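Long-range contacts in Ser-thr phosphatase MSPP (Mycobacterium smegmatis, PDB 2JFR), which probably removes phosphate groups from phosphorylated serine and threonine residues as a metal-dependent phosphatase of the PPM (PP2C) family: residues Ser113-Ile118 against Leu181-Asp186; Ile30-Ala35 against Thr227-Asp232; Val107-Asp112 against Gln125-His130; Asn21-Leu26 against Ser223-Val228. One frame throughout, in Å; residues are numbered along the deposited sequence.

The four contacts follow the two antiparallel sheets of the PP2C sandwich down to the metal site at one of its edges. Contact 1 lies within one sheet; contact 2 joins the two sheets face to face, its centre about 8 Å from that of contact 1, with strand 180-184 hydrogen-bonded to strand 226-233. Contact 4 shares Thr227 and Val228 with contact 2 and continues to the metal end. Asp186 of contact 1 and Asp224 of contact 4 both bind the manganese ion, and Ser185 OG lies 2.7 Å from Asp23 OD2. Contact 3 brings Asp112 beside this site, its OD2 3.0 Å from Asp186 OD2.

Contact 1: residues Ser113-Ile118 against Leu181-Asp186; sequences SPLYRI and LLISSD. With MN (manganese (II) ion), chain C.
The Tyr116 ring presents an edge to the neighbouring strand: the carbonyl O of Leu182 lies near the ring plane 3.4 Å from Tyr116 CD2, and Ser184 CB meets CE2 at 4.0 Å. Phe189 also meets this ring, the two planes about 20° apart. Leu182 runs alongside Tyr116 and points the same way, its CD2 3.8 Å from Tyr116 CD2. Tyr116 CG is anti to the carbonyl carbon (chi1 -50°), beside the backbone N. At the far end of the ring, water 2 joins OH to Ser185 O, donating to the latter. Strands 115-118 and 181-184 are antiparallel neighbours in one of the two sheets of the PP2C sandwich. Tyr116 and Leu182 form the hydrogen-bonded pair, with Tyr116 N 2.8 Å from Leu182 O and Leu182 N 2.9 Å from Tyr116 O; Ser184 N adds a bond to Pro114 O. Leu115 and Ile183, a non-hydrogen-bonded pair, lie on the other face, where Ile183 packs against Tyr32 and Val34 of the facing sheet. Beyond the strands, water 1 accepts from both Ser113 OG and Asp186 N; Ser113 OG is also bonded to Thr91. Asp186 then reaches the metals, OD1 binding manganese together with Asp36 and Asp224, and OD2 binding a magnesium ion.

Contact 2: residues Ile30-Ala35 against Thr227-Asp232; sequences ILYAVA and TVVVID
Tyr32 and Ile231 meet across the interior of the beta sandwich, where the two antiparallel sheets of the PP2C fold lie face to face. Strands 31-35 and 227-232 belong to different sheets, and no hydrogen bond links these two segments; the contact is made of side chains fitting into one another. The segment axes run 162° apart and approach to 7.4 Å. Tyr32 supplies the broad flat surface. Ile231 covers one face of the ring, with CG1 over the centre, 3.8 Å from the centroid and 11° off the normal, a CH-pi contact. The terminal CD1 of Ile231 drops nearer the root of the ring, 3.5 Å from Tyr32 CG, and also touches CB and CD2. The isoleucine thus covers the stem and the middle of one face, well short of the hydroxyl. Val229 is the bump between Tyr32 and Val34. Its CG1, anti to the backbone N (chi1 177°), touches Tyr32 CD1 at 3.8 Å, the two side chains crossing at about a right angle. The Val229 and Val34 side chains slide past each other in opposite directions, their CG2 methyls 3.7 Å apart. Val5 of strand 5-13, next to 226-233 in its sheet, touches both Tyr32 and Ile231. Thr227 ends the row nearer the metals, its CG2 4.4 Å from Val34 CG1, while its hydroxyl is bonded to Asp23. The same CG2 of Val229 that meets Val34 also rests 3.9 Å from the carbonyl oxygen of Ala33.

Contact 3: residues Val107-Asp112 against Gln125-His130; sequences VVNIGD and QLTDDH
The carbonyl O of Gly111 receives the backbone N-H of His130 at 2.8 Å in an almost straight bond (176° at the hydrogen), the donor standing well above the carbonyl plane. The CA-H of Asp129 turns to the same oxygen, with CA 3.6 Å away. A second bond answers the first, since Gly111 N donates to His130 ND1 at 2.9 Å, lying 21° out of the ring plane. Together with the bond between NE2 and Asp169, a residue of the strand beside 106-110, this holds the imidazole with its edge to the chain: Asn109 O and Ile110 CA lie in the ring plane at its edge, the former 3.4 Å from His130 CE1, while Asp128 O sits over one face, offset toward the rim. The contact ties the end of strand 106-110, in one sheet of the PP2C sandwich, to the loop that leaves strand 122-125 of the other and leads into helix 132-138. Further back along the strand, Asn109 and Thr127 slide past each other in opposite directions. Asn109 CG, set between the backbone N and the carbonyl carbon (chi1 62°), rests 3.6 Å from Thr127 CG2, which also touches Val107 CG2. Water 6 donates to Asn109 OD1 and accepts from Asp128 N. At the other end, Asp129 OD1 approaches Asp112 CA, and water 7 donates to both Asp112 O and Asp129 OD2, the latter at 2.7 Å. The Asp112 carboxylate leads away toward Asp186; it is a known ligand of a third magnesium ion, which is not bound to this chain in the model.

Contact 4: residues Asn21-Leu26 against Ser223-Val228; sequences NQDACL and SDNTTV. With MN (manganese (II) ion), chain C.
Asp23 OD2 accepts the hydroxyl of Thr227 at 2.7 Å from OG1, on the anti lone pair away from its other oxygen, and has a second partner in Ser185 OG. The other carboxylate oxygen, OD1, receives two waters. Water 5 donates to Asp23 OD1 and to Asn225 O at 2.8 Å each, spending both protons while its oxygen binds manganese; Asp23 is thus in the second shell and probably helps to orient this water. Water 8 likewise bridges Asp23 OD1 and Asn225 OD1. That amide oxygen also accepts Gln22 N at 2.9 Å, from a donor 51° above the carbonyl plane, and ND2 is taken up by Gln14 O and Asn20 O. Strands 23-26 and 226-228 lie in opposite sheets of the PP2C sandwich and run nearly parallel, 8° apart, with the metal site at their N-terminal ends. Just before its strand, Asn21 OD1 accepts Asp23 N at 3.0 Å, an Asx turn, and the same oxygen lies against Asn225 CG. Asn21 ND2 goes to Thr12 OG1, which is bonded to Thr227 OG1 as well. Thr227 CG2, anti to the backbone N, turns instead to Cys25, 3.7 Å from its CB. One residue before Asn225, Asp224 OD2 binds the manganese with Asp36 and Asp186, and water 3, also on the metal, lies 2.6 Å from Asp224 OD1.

Contact 1: residues Ser113-Ile118 against Leu181-Asp186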
loop_
_atom_site.group_PDB
_atom_site.type_symbol
_atom_site.label_atom_id
_atom_site.label_comp_id
_atom_site.label_asym_id
_atom_site.label_seq_id
_atom_site.Cartn_x
_atom_site.Cartn_y
_atom_site.Cartn_z
ATOM N N SER A 113 -4.251 2.414 -0.160
ATOM C CA SER A 113 -2.885 2.398 0.380
ATOM C C SER A 113 -1.912 2.753 -0.730
ATOM O O SER A 113 -1.597 1.890 -1.549
ATOM C CB SER A 113 -2.572 1.011 0.936
ATOM O OG SER A 113 -3.487 0.630 1.960
ATOM N N PRO A 114 -1.493 3.984 -0.885
ATOM C CA PRO A 114 -0.888 4.367 -2.173
ATOM C C PRO A 114 0.515 3.893 -2.378
ATOM O O PRO A 114 1.311 3.645 -1.461
ATOM C CB PRO A 114 -0.951 5.884 -2.179
ATOM C CG PRO A 114 -1.943 6.238 -1.102
ATOM C CD PRO A 114 -1.696 5.169 -0.053
ATOM N N LEU A 115 0.866 3.838 -3.677
ATOM C CA LEU A 115 2.240 3.772 -4.137
ATOM C C LEU A 115 2.673 5.171 -4.577
ATOM O O LEU A 115 1.976 5.822 -5.340
ATOM C CB LEU A 115 2.348 2.828 -5.316
ATOM C CG LEU A 115 3.696 2.803 -6.048
ATOM C CD1 LEU A 115 4.778 2.279 -5.152
ATOM C CD2 LEU A 115 3.582 2.003 -7.335
ATOM N N TYR A 116 3.856 5.558 -4.129
ATOM C CA TYR A 116 4.500 6.802 -4.508
ATOM C C TYR A 116 5.835 6.526 -5.146
ATOM O O TYR A 116 6.525 5.557 -4.771
ATOM C CB TYR A 116 4.758 7.716 -3.304
ATOM C CG TYR A 116 3.600 7.948 -2.395
ATOM C CD1 TYR A 116 2.782 9.053 -2.506
ATOM C CD2 TYR A 116 3.277 7.010 -1.391
ATOM C CE1 TYR A 116 1.703 9.235 -1.620
ATOM C CE2 TYR A 116 2.245 7.184 -0.521
ATOM C CZ TYR A 116 1.454 8.287 -0.644
ATOM O OH TYR A 116 0.390 8.437 0.232
ATOM N N ARG A 117 6.237 7.413 -6.042
ATOM C CA ARG A 117 7.625 7.448 -6.534
ATOM C C ARG A 117 8.256 8.709 -6.016
ATOM O O ARG A 117 7.679 9.772 -6.074
ATOM C CB ARG A 117 7.675 7.449 -8.035
ATOM C CG ARG A 117 9.106 7.390 -8.595
ATOM C CD ARG A 117 9.153 7.483 -10.110
ATOM N NE ARG A 117 8.587 8.761 -10.486
ATOM C CZ ARG A 117 7.874 9.012 -11.548
ATOM N NH1 ARG A 117 7.752 8.089 -12.475
ATOM N NH2 ARG A 117 7.363 10.210 -11.692
ATOM N N ILE A 118 9.492 8.539 -5.531
ATOM C CA ILE A 118 10.323 9.621 -5.041
ATOM C C ILE A 118 11.472 9.743 -6.005
ATOM O O ILE A 118 12.270 8.821 -6.159
ATOM C CB ILE A 118 10.699 9.292 -3.587
ATOM C CG1 ILE A 118 9.423 9.124 -2.784
ATOM C CG2 ILE A 118 11.631 10.315 -2.947
ATOM C CD1 ILE A 118 9.507 8.284 -1.543
ATOM N N LEU A 181 10.719 3.899 -4.333
ATOM C CA LEU A 181 9.289 3.649 -4.273
ATOM C C LEU A 181 8.883 3.577 -2.809
ATOM O O LEU A 181 9.624 3.070 -1.975
ATOM C CB LEU A 181 8.936 2.340 -4.973
ATOM C CG LEU A 181 9.326 2.256 -6.422
ATOM C CD1 LEU A 181 8.919 0.910 -6.987
ATOM C CD2 LEU A 181 8.689 3.375 -7.258
ATOM N N LEU A 182 7.691 4.063 -2.527
ATOM C CA LEU A 182 7.089 4.005 -1.201
ATOM C C LEU A 182 5.715 3.467 -1.329
ATOM O O LEU A 182 4.895 4.041 -2.071
ATOM C CB LEU A 182 7.063 5.406 -0.581
ATOM C CG LEU A 182 6.199 5.551 0.727
ATOM C CD1 LEU A 182 6.771 4.761 1.849
ATOM C CD2 LEU A 182 6.104 7.037 1.123
ATOM N N ILE A 183 5.395 2.414 -0.595
ATOM C CA ILE A 183 4.032 1.958 -0.434
ATOM C C ILE A 183 3.613 2.356 0.982
ATOM O O ILE A 183 4.365 2.087 1.927
ATOM C CB ILE A 183 3.844 0.461 -0.619
ATOM C CG1 ILE A 183 4.560 -0.081 -1.854
ATOM C CG2 ILE A 183 2.369 0.140 -0.659
ATOM C CD1 ILE A 183 4.556 -1.592 -1.923
ATOM N N SER A 184 2.455 2.956 1.168
ATOM C CA SER A 184 2.021 3.336 2.493
ATOM C C SER A 184 0.555 3.025 2.677
ATOM O O SER A 184 -0.233 3.115 1.755
ATOM C CB SER A 184 2.258 4.807 2.677
ATOM O OG SER A 184 2.001 5.222 4.003
ATOM N N SER A 185 0.179 2.743 3.931
ATOM C CA SER A 185 -1.222 2.852 4.278
ATOM C C SER A 185 -1.599 4.334 4.322
ATOM O O SER A 185 -0.766 5.237 4.392
ATOM C CB SER A 185 -1.571 2.132 5.555
ATOM O OG SER A 185 -0.897 2.725 6.658
ATOM N N ASP A 186 -2.918 4.568 4.341
ATOM C CA ASP A 186 -3.461 5.922 4.412
ATOM C C ASP A 186 -3.122 6.617 5.711
ATOM O O ASP A 186 -3.306 7.834 5.808
ATOM C CB ASP A 186 -4.949 5.881 4.129
ATOM C CG ASP A 186 -5.819 5.106 5.082
ATOM O OD1 ASP A 186 -5.246 4.485 5.997
ATOM O OD2 ASP A 186 -7.096 5.172 4.898
HETATM MN MN MN C . -5.809 3.151 7.451
HETATM O O HOH W 1 -4.801 2.509 3.470
HETATM O O HOH W 2 -0.903 7.767 2.910
HETATM O O HOH W 3 -6.733 1.970 9.083
HETATM O O HOH W 4 -7.774 3.453 6.935
HETATM O O HOH W 5 -3.901 2.538 8.120
#

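Contact 2: residues Ile30-Ala35 against Thr227-Asp232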
loop_
_atom_site.group_PDB
_atom_site.type_symbol
_atom_site.label_atom_id
_atom_site.label_comp_id
_atom_site.label_asym_id
_atom_site.label_seq_id
_atom_site.Cartn_x
_atom_site.Cartn_y
_atom_site.Cartn_z
ATOM N N ILE A 30 11.443 -9.698 -4.749
ATOM C CA ILE A 30 11.005 -8.558 -5.586
ATOM C C ILE A 30 9.566 -8.157 -5.258
ATOM O O ILE A 30 9.070 -7.252 -5.933
ATOM C CB ILE A 30 11.153 -8.884 -7.087
ATOM C CG1 ILE A 30 10.203 -9.981 -7.569
ATOM C CG2 ILE A 30 12.604 -9.206 -7.353
ATOM C CD1 ILE A 30 10.124 -10.002 -9.087
ATOM N N LEU A 31 8.934 -8.802 -4.284
ATOM C CA LEU A 31 7.535 -8.515 -3.945
ATOM C C LEU A 31 7.443 -7.695 -2.660
ATOM O O LEU A 31 8.011 -8.055 -1.618
ATOM C CB LEU A 31 6.768 -9.832 -3.741
ATOM C CG LEU A 31 5.295 -9.671 -3.426
ATOM C CD1 LEU A 31 4.532 -9.061 -4.593
ATOM C CD2 LEU A 31 4.676 -11.016 -3.032
ATOM N N TYR A 32 6.674 -6.630 -2.741
ATOM C CA TYR A 32 6.484 -5.678 -1.646
ATOM C C TYR A 32 5.020 -5.367 -1.568
ATOM O O TYR A 32 4.365 -5.178 -2.576
ATOM C CB TYR A 32 7.290 -4.405 -1.898
ATOM C CG TYR A 32 8.767 -4.719 -2.004
ATOM C CD1 TYR A 32 9.544 -4.790 -0.869
ATOM C CD2 TYR A 32 9.356 -5.026 -3.210
ATOM C CE1 TYR A 32 10.877 -5.107 -0.924
ATOM C CE2 TYR A 32 10.718 -5.385 -3.260
ATOM C CZ TYR A 32 11.423 -5.415 -2.114
ATOM O OH TYR A 32 12.770 -5.782 -2.196
ATOM N N ALA A 33 4.466 -5.236 -0.346
ATOM C CA ALA A 33 3.049 -4.942 -0.272
ATOM C C ALA A 33 2.693 -4.319 1.071
ATOM O O ALA A 33 3.350 -4.564 2.091
ATOM C CB ALA A 33 2.203 -6.206 -0.480
ATOM N N VAL A 34 1.607 -3.578 1.042
ATOM C CA VAL A 34 0.899 -3.110 2.233
ATOM C C VAL A 34 -0.558 -3.491 2.101
ATOM O O VAL A 34 -1.149 -3.373 1.035
ATOM C CB VAL A 34 1.056 -1.589 2.415
ATOM C CG1 VAL A 34 0.178 -1.048 3.547
ATOM C CG2 VAL A 34 2.507 -1.218 2.621
ATOM N N ALA A 35 -1.129 -3.895 3.236
ATOM C CA ALA A 35 -2.563 -4.189 3.333
ATOM C C ALA A 35 -3.100 -3.476 4.569
ATOM O O ALA A 35 -2.595 -3.686 5.664
ATOM C CB ALA A 35 -2.797 -5.685 3.424
ATOM N N THR A 227 1.811 2.374 8.054
ATOM C CA THR A 227 2.736 1.331 7.604
ATOM C C THR A 227 3.345 1.775 6.309
ATOM O O THR A 227 2.638 2.238 5.419
ATOM C CB THR A 227 1.974 0.018 7.460
ATOM O OG1 THR A 227 1.397 -0.292 8.722
ATOM C CG2 THR A 227 2.867 -1.142 7.030
ATOM N N VAL A 228 4.650 1.610 6.190
ATOM C CA VAL A 228 5.414 2.065 5.045
ATOM C C VAL A 228 6.408 0.990 4.618
ATOM O O VAL A 228 7.028 0.307 5.439
ATOM C CB VAL A 228 6.110 3.396 5.343
ATOM C CG1 VAL A 228 5.116 4.513 5.500
ATOM C CG2 VAL A 228 7.033 3.316 6.560
ATOM N N VAL A 229 6.575 0.892 3.299
ATOM C CA VAL A 229 7.570 0.030 2.676
ATOM C C VAL A 229 8.312 0.907 1.675
ATOM O O VAL A 229 7.700 1.511 0.787
ATOM C CB VAL A 229 6.925 -1.145 1.970
ATOM C CG1 VAL A 229 7.986 -1.998 1.265
ATOM C CG2 VAL A 229 6.113 -1.984 2.941
ATOM N N VAL A 230 9.649 0.984 1.830
ATOM C CA VAL A 230 10.510 1.778 0.968
ATOM C C VAL A 230 11.379 0.853 0.187
ATOM O O VAL A 230 11.990 -0.071 0.759
ATOM C CB VAL A 230 11.320 2.783 1.825
ATOM C CG1 VAL A 230 12.479 3.388 1.060
ATOM C CG2 VAL A 230 10.438 3.879 2.314
ATOM N N ILE A 231 11.513 1.102 -1.112
ATOM C CA ILE A 231 12.336 0.286 -2.019
ATOM C C ILE A 231 13.237 1.240 -2.793
ATOM O O ILE A 231 12.743 2.144 -3.480
ATOM C CB ILE A 231 11.457 -0.504 -3.003
ATOM C CG1 ILE A 231 10.327 -1.298 -2.317
ATOM C CG2 ILE A 231 12.324 -1.421 -3.824
ATOM C CD1 ILE A 231 9.097 -1.372 -3.114
ATOM N N ASP A 232 14.555 1.044 -2.698
ATOM C CA ASP A 232 15.543 1.819 -3.425
ATOM C C ASP A 232 15.956 1.063 -4.681
ATOM O O ASP A 232 16.390 -0.077 -4.559
ATOM C CB ASP A 232 16.756 2.126 -2.552
ATOM C CG ASP A 232 16.519 3.342 -1.689
ATOM O OD1 ASP A 232 15.780 4.260 -2.065
ATOM O OD2 ASP A 232 17.137 3.340 -0.602
#

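Contact 3: residues Val107-Asp112 against Gln125-His130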
loop_
_atom_site.group_PDB
_atom_site.type_symbol
_atom_site.label_atom_id
_atom_site.label_comp_id
_atom_site.label_asym_id
_atom_site.label_seq_id
_atom_site.Cartn_x
_atom_site.Cartn_y
_atom_site.Cartn_z
ATOM N N VAL A 107 2.546 -2.629 -10.422
ATOM C CA VAL A 107 1.695 -2.419 -9.216
ATOM C C VAL A 107 0.348 -2.992 -9.453
ATOM O O VAL A 107 -0.261 -2.858 -10.539
ATOM C CB VAL A 107 1.658 -0.953 -8.789
ATOM C CG1 VAL A 107 1.116 -0.013 -9.855
ATOM C CG2 VAL A 107 0.883 -0.769 -7.478
ATOM N N VAL A 108 -0.183 -3.658 -8.416
ATOM C CA VAL A 108 -1.560 -4.138 -8.371
ATOM C C VAL A 108 -2.156 -3.554 -7.100
ATOM O O VAL A 108 -1.578 -3.705 -6.025
ATOM C CB VAL A 108 -1.599 -5.673 -8.371
ATOM C CG1 VAL A 108 -3.065 -6.136 -8.324
ATOM C CG2 VAL A 108 -0.873 -6.255 -9.559
ATOM N N ASN A 109 -3.302 -2.874 -7.211
ATOM C CA ASN A 109 -3.792 -2.167 -6.046
ATOM C C ASN A 109 -5.309 -2.136 -6.012
ATOM O O ASN A 109 -6.012 -2.004 -7.012
ATOM C CB ASN A 109 -3.223 -0.757 -5.965
ATOM C CG ASN A 109 -3.606 0.176 -7.175
ATOM O OD1 ASN A 109 -4.378 1.110 -6.976
ATOM N ND2 ASN A 109 -3.061 -0.152 -8.305
ATOM N N ILE A 110 -5.801 -2.237 -4.780
ATOM C CA ILE A 110 -7.216 -2.139 -4.465
ATOM C C ILE A 110 -7.341 -1.420 -3.145
ATOM O O ILE A 110 -6.712 -1.805 -2.144
ATOM C CB ILE A 110 -7.858 -3.554 -4.531
ATOM C CG1 ILE A 110 -9.383 -3.421 -4.461
ATOM C CG2 ILE A 110 -7.254 -4.532 -3.560
ATOM C CD1 ILE A 110 -10.113 -4.688 -4.738
ATOM N N GLY A 111 -8.135 -0.368 -3.116
ATOM C CA GLY A 111 -8.327 0.404 -1.924
ATOM C C GLY A 111 -7.518 1.690 -1.974
ATOM O O GLY A 111 -7.420 2.310 -3.031
ATOM N N ASP A 112 -6.970 2.115 -0.837
ATOM C CA ASP A 112 -6.397 3.443 -0.705
ATOM C C ASP A 112 -5.047 3.450 0.019
ATOM O O ASP A 112 -4.736 4.437 0.683
ATOM C CB ASP A 112 -7.367 4.406 -0.003
ATOM C CG ASP A 112 -7.605 4.065 1.449
ATOM O OD1 ASP A 112 -7.185 2.980 1.905
ATOM O OD2 ASP A 112 -8.233 4.946 2.093
ATOM N N GLN A 125 2.176 10.466 -6.062
ATOM C CA GLN A 125 1.321 9.286 -5.925
ATOM C C GLN A 125 0.999 8.734 -7.291
ATOM O O GLN A 125 0.484 9.435 -8.176
ATOM C CB GLN A 125 0.046 9.651 -5.177
ATOM C CG GLN A 125 -0.869 8.435 -5.012
ATOM C CD GLN A 125 -1.983 8.657 -4.049
ATOM O OE1 GLN A 125 -1.893 9.422 -3.094
ATOM N NE2 GLN A 125 -3.061 7.946 -4.288
ATOM N N LEU A 126 1.268 7.453 -7.502
ATOM C CA LEU A 126 1.087 6.819 -8.790
ATOM C C LEU A 126 -0.205 6.098 -8.964
ATOM O O LEU A 126 -0.659 5.887 -10.088
ATOM C CB LEU A 126 2.207 5.794 -9.035
ATOM C CG LEU A 126 3.614 6.357 -8.962
ATOM C CD1 LEU A 126 4.594 5.240 -9.303
ATOM C CD2 LEU A 126 3.810 7.546 -9.886
ATOM N N THR A 127 -0.831 5.685 -7.888
ATOM C CA THR A 127 -2.040 4.901 -7.872
ATOM C C THR A 127 -3.264 5.782 -7.591
ATOM O O THR A 127 -3.163 6.840 -6.987
ATOM C CB THR A 127 -1.948 3.820 -6.794
ATOM O OG1 THR A 127 -1.483 4.417 -5.581
ATOM C CG2 THR A 127 -1.014 2.698 -7.204
ATOM N N ASP A 128 -4.396 5.293 -8.041
ATOM C CA ASP A 128 -5.674 5.925 -7.642
ATOM C C ASP A 128 -6.203 5.281 -6.382
ATOM O O ASP A 128 -5.996 4.068 -6.153
ATOM C CB ASP A 128 -6.726 5.748 -8.734
ATOM C CG ASP A 128 -6.498 6.155 -10.105
ATOM O OD1 ASP A 128 -5.740 7.035 -10.566
ATOM O OD2 ASP A 128 -7.151 5.528 -11.019
ATOM N N ASP A 129 -6.801 6.092 -5.564
ATOM C CA ASP A 129 -7.444 5.618 -4.326
ATOM C C ASP A 129 -8.896 5.261 -4.633
ATOM O O ASP A 129 -9.666 6.064 -5.188
ATOM C CB ASP A 129 -7.437 6.706 -3.257
ATOM C CG ASP A 129 -6.115 6.902 -2.594
ATOM O OD1 ASP A 129 -5.253 6.086 -2.676
ATOM O OD2 ASP A 129 -6.090 7.885 -1.835
ATOM N N HIS A 130 -9.283 4.055 -4.283
ATOM C CA HIS A 130 -10.649 3.583 -4.450
ATOM C C HIS A 130 -11.420 3.920 -3.176
ATOM O O HIS A 130 -11.670 3.102 -2.308
ATOM C CB HIS A 130 -10.651 2.094 -4.726
ATOM C CG HIS A 130 -9.750 1.691 -5.823
ATOM N ND1 HIS A 130 -8.902 0.640 -5.706
ATOM C CD2 HIS A 130 -9.495 2.304 -6.992
ATOM C CE1 HIS A 130 -8.171 0.607 -6.799
ATOM N NE2 HIS A 130 -8.519 1.577 -7.630
HETATM O O HOH W 6 -4.510 2.803 -9.437
HETATM O O HOH W 7 -4.997 7.174 0.565
#

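Contact 4: residues Asn21-Leu26 against Ser223-Val228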
loop_
_atom_site.group_PDB
_atom_site.type_symbol
_atom_site.label_atom_id
_atom_site.label_comp_id
_atom_site.label_asym_id
_atom_site.label_seq_id
_atom_site.Cartn_x
_atom_site.Cartn_y
_atom_site.Cartn_z
ATOM N N ASN A 21 -3.482 -2.647 15.523
ATOM C CA ASN A 21 -2.776 -2.367 14.265
ATOM C C ASN A 21 -3.324 -3.362 13.253
ATOM O O ASN A 21 -3.005 -4.541 13.254
ATOM C CB ASN A 21 -1.286 -2.482 14.418
ATOM C CG ASN A 21 -0.618 -1.948 13.178
ATOM O OD1 ASN A 21 -1.238 -1.704 12.157
ATOM N ND2 ASN A 21 0.690 -1.716 13.296
ATOM N N GLN A 22 -4.226 -2.874 12.400
ATOM C CA GLN A 22 -4.837 -3.708 11.382
ATOM C C GLN A 22 -4.131 -3.557 10.038
ATOM O O GLN A 22 -4.625 -4.101 9.032
ATOM C CB GLN A 22 -6.322 -3.433 11.231
ATOM C CG GLN A 22 -7.053 -3.573 12.556
ATOM C CD GLN A 22 -8.562 -3.471 12.379
ATOM O OE1 GLN A 22 -9.047 -2.651 11.592
ATOM N NE2 GLN A 22 -9.287 -4.282 13.083
ATOM N N ASP A 23 -3.011 -2.873 9.986
ATOM C CA ASP A 23 -2.188 -2.867 8.779
ATOM C C ASP A 23 -1.255 -4.078 8.820
ATOM O O ASP A 23 -0.970 -4.663 9.878
ATOM C CB ASP A 23 -1.289 -1.622 8.766
ATOM C CG ASP A 23 -1.888 -0.273 8.451
ATOM O OD1 ASP A 23 -3.102 -0.161 8.164
ATOM O OD2 ASP A 23 -1.082 0.709 8.504
ATOM N N ALA A 24 -0.761 -4.441 7.654
ATOM C CA ALA A 24 0.231 -5.494 7.490
ATOM C C ALA A 24 1.128 -5.090 6.330
ATOM O O ALA A 24 0.710 -4.371 5.434
ATOM C CB ALA A 24 -0.412 -6.834 7.270
ATOM N N CYS A 25 2.343 -5.616 6.305
ATOM C CA CYS A 25 3.246 -5.373 5.183
ATOM C C CYS A 25 4.088 -6.599 4.874
ATOM O O CYS A 25 4.173 -7.529 5.685
ATOM C CB CYS A 25 4.099 -4.168 5.381
ATOM S SG CYS A 25 5.248 -4.217 6.679
ATOM N N LEU A 26 4.658 -6.596 3.689
ATOM C CA LEU A 26 5.420 -7.698 3.141
ATOM C C LEU A 26 6.588 -7.103 2.360
ATOM O O LEU A 26 6.404 -6.189 1.572
ATOM C CB LEU A 26 4.500 -8.481 2.199
ATOM C CG LEU A 26 5.069 -9.630 1.387
ATOM C CD1 LEU A 26 5.559 -10.720 2.332
ATOM C CD2 LEU A 26 3.990 -10.194 0.464
ATOM N N SER A 223 -3.579 9.293 14.327
ATOM C CA SER A 223 -4.982 8.921 14.364
ATOM C C SER A 223 -5.244 7.549 13.775
ATOM O O SER A 223 -6.267 6.955 14.101
ATOM C CB SER A 223 -5.852 9.954 13.658
ATOM O OG SER A 223 -5.519 10.097 12.311
ATOM N N ASP A 224 -4.384 7.087 12.884
ATOM C CA ASP A 224 -4.514 5.787 12.263
ATOM C C ASP A 224 -3.208 5.033 12.426
ATOM O O ASP A 224 -2.175 5.595 12.740
ATOM C CB ASP A 224 -4.917 5.895 10.789
ATOM C CG ASP A 224 -5.403 4.658 10.112
ATOM O OD1 ASP A 224 -5.610 3.613 10.804
ATOM O OD2 ASP A 224 -5.668 4.733 8.850
ATOM N N ASN A 225 -3.288 3.735 12.193
ATOM C CA ASN A 225 -2.109 2.939 11.918
ATOM C C ASN A 225 -1.379 3.482 10.689
ATOM O O ASN A 225 -2.049 3.872 9.731
ATOM C CB ASN A 225 -2.548 1.509 11.599
ATOM C CG ASN A 225 -3.496 0.853 12.567
ATOM O OD1 ASN A 225 -4.330 0.046 12.144
ATOM N ND2 ASN A 225 -3.404 1.116 13.853
ATOM N N THR A 226 -0.060 3.498 10.736
ATOM C CA THR A 226 0.750 3.881 9.577
ATOM C C THR A 226 1.745 2.798 9.290
ATOM O O THR A 226 2.483 2.384 10.190
ATOM C CB THR A 226 1.473 5.242 9.848
ATOM O OG1 THR A 226 0.487 6.250 10.041
ATOM C CG2 THR A 226 2.333 5.631 8.659
ATOM N N THR A 227 1.811 2.374 8.054
ATOM C CA THR A 227 2.736 1.331 7.604
ATOM C C THR A 227 3.345 1.775 6.309
ATOM O O THR A 227 2.638 2.238 5.419
ATOM C CB THR A 227 1.974 0.018 7.460
ATOM O OG1 THR A 227 1.397 -0.292 8.722
ATOM C CG2 THR A 227 2.867 -1.142 7.030
ATOM N N VAL A 228 4.650 1.610 6.190
ATOM C CA VAL A 228 5.414 2.065 5.045
ATOM C C VAL A 228 6.408 0.990 4.618
ATOM O O VAL A 228 7.028 0.307 5.439
ATOM C CB VAL A 228 6.110 3.396 5.343
ATOM C CG1 VAL A 228 5.116 4.513 5.500
ATOM C CG2 VAL A 228 7.033 3.316 6.560
HETATM MN MN MN C . -5.809 3.151 7.451
HETATM O O HOH W 5 -3.901 2.538 8.120
HETATM O O HOH W 8 -5.367 -0.598 9.644
HETATM O O HOH W 3 -6.733 1.970 9.083
HETATM O O HOH W 4 -7.774 3.453 6.935
#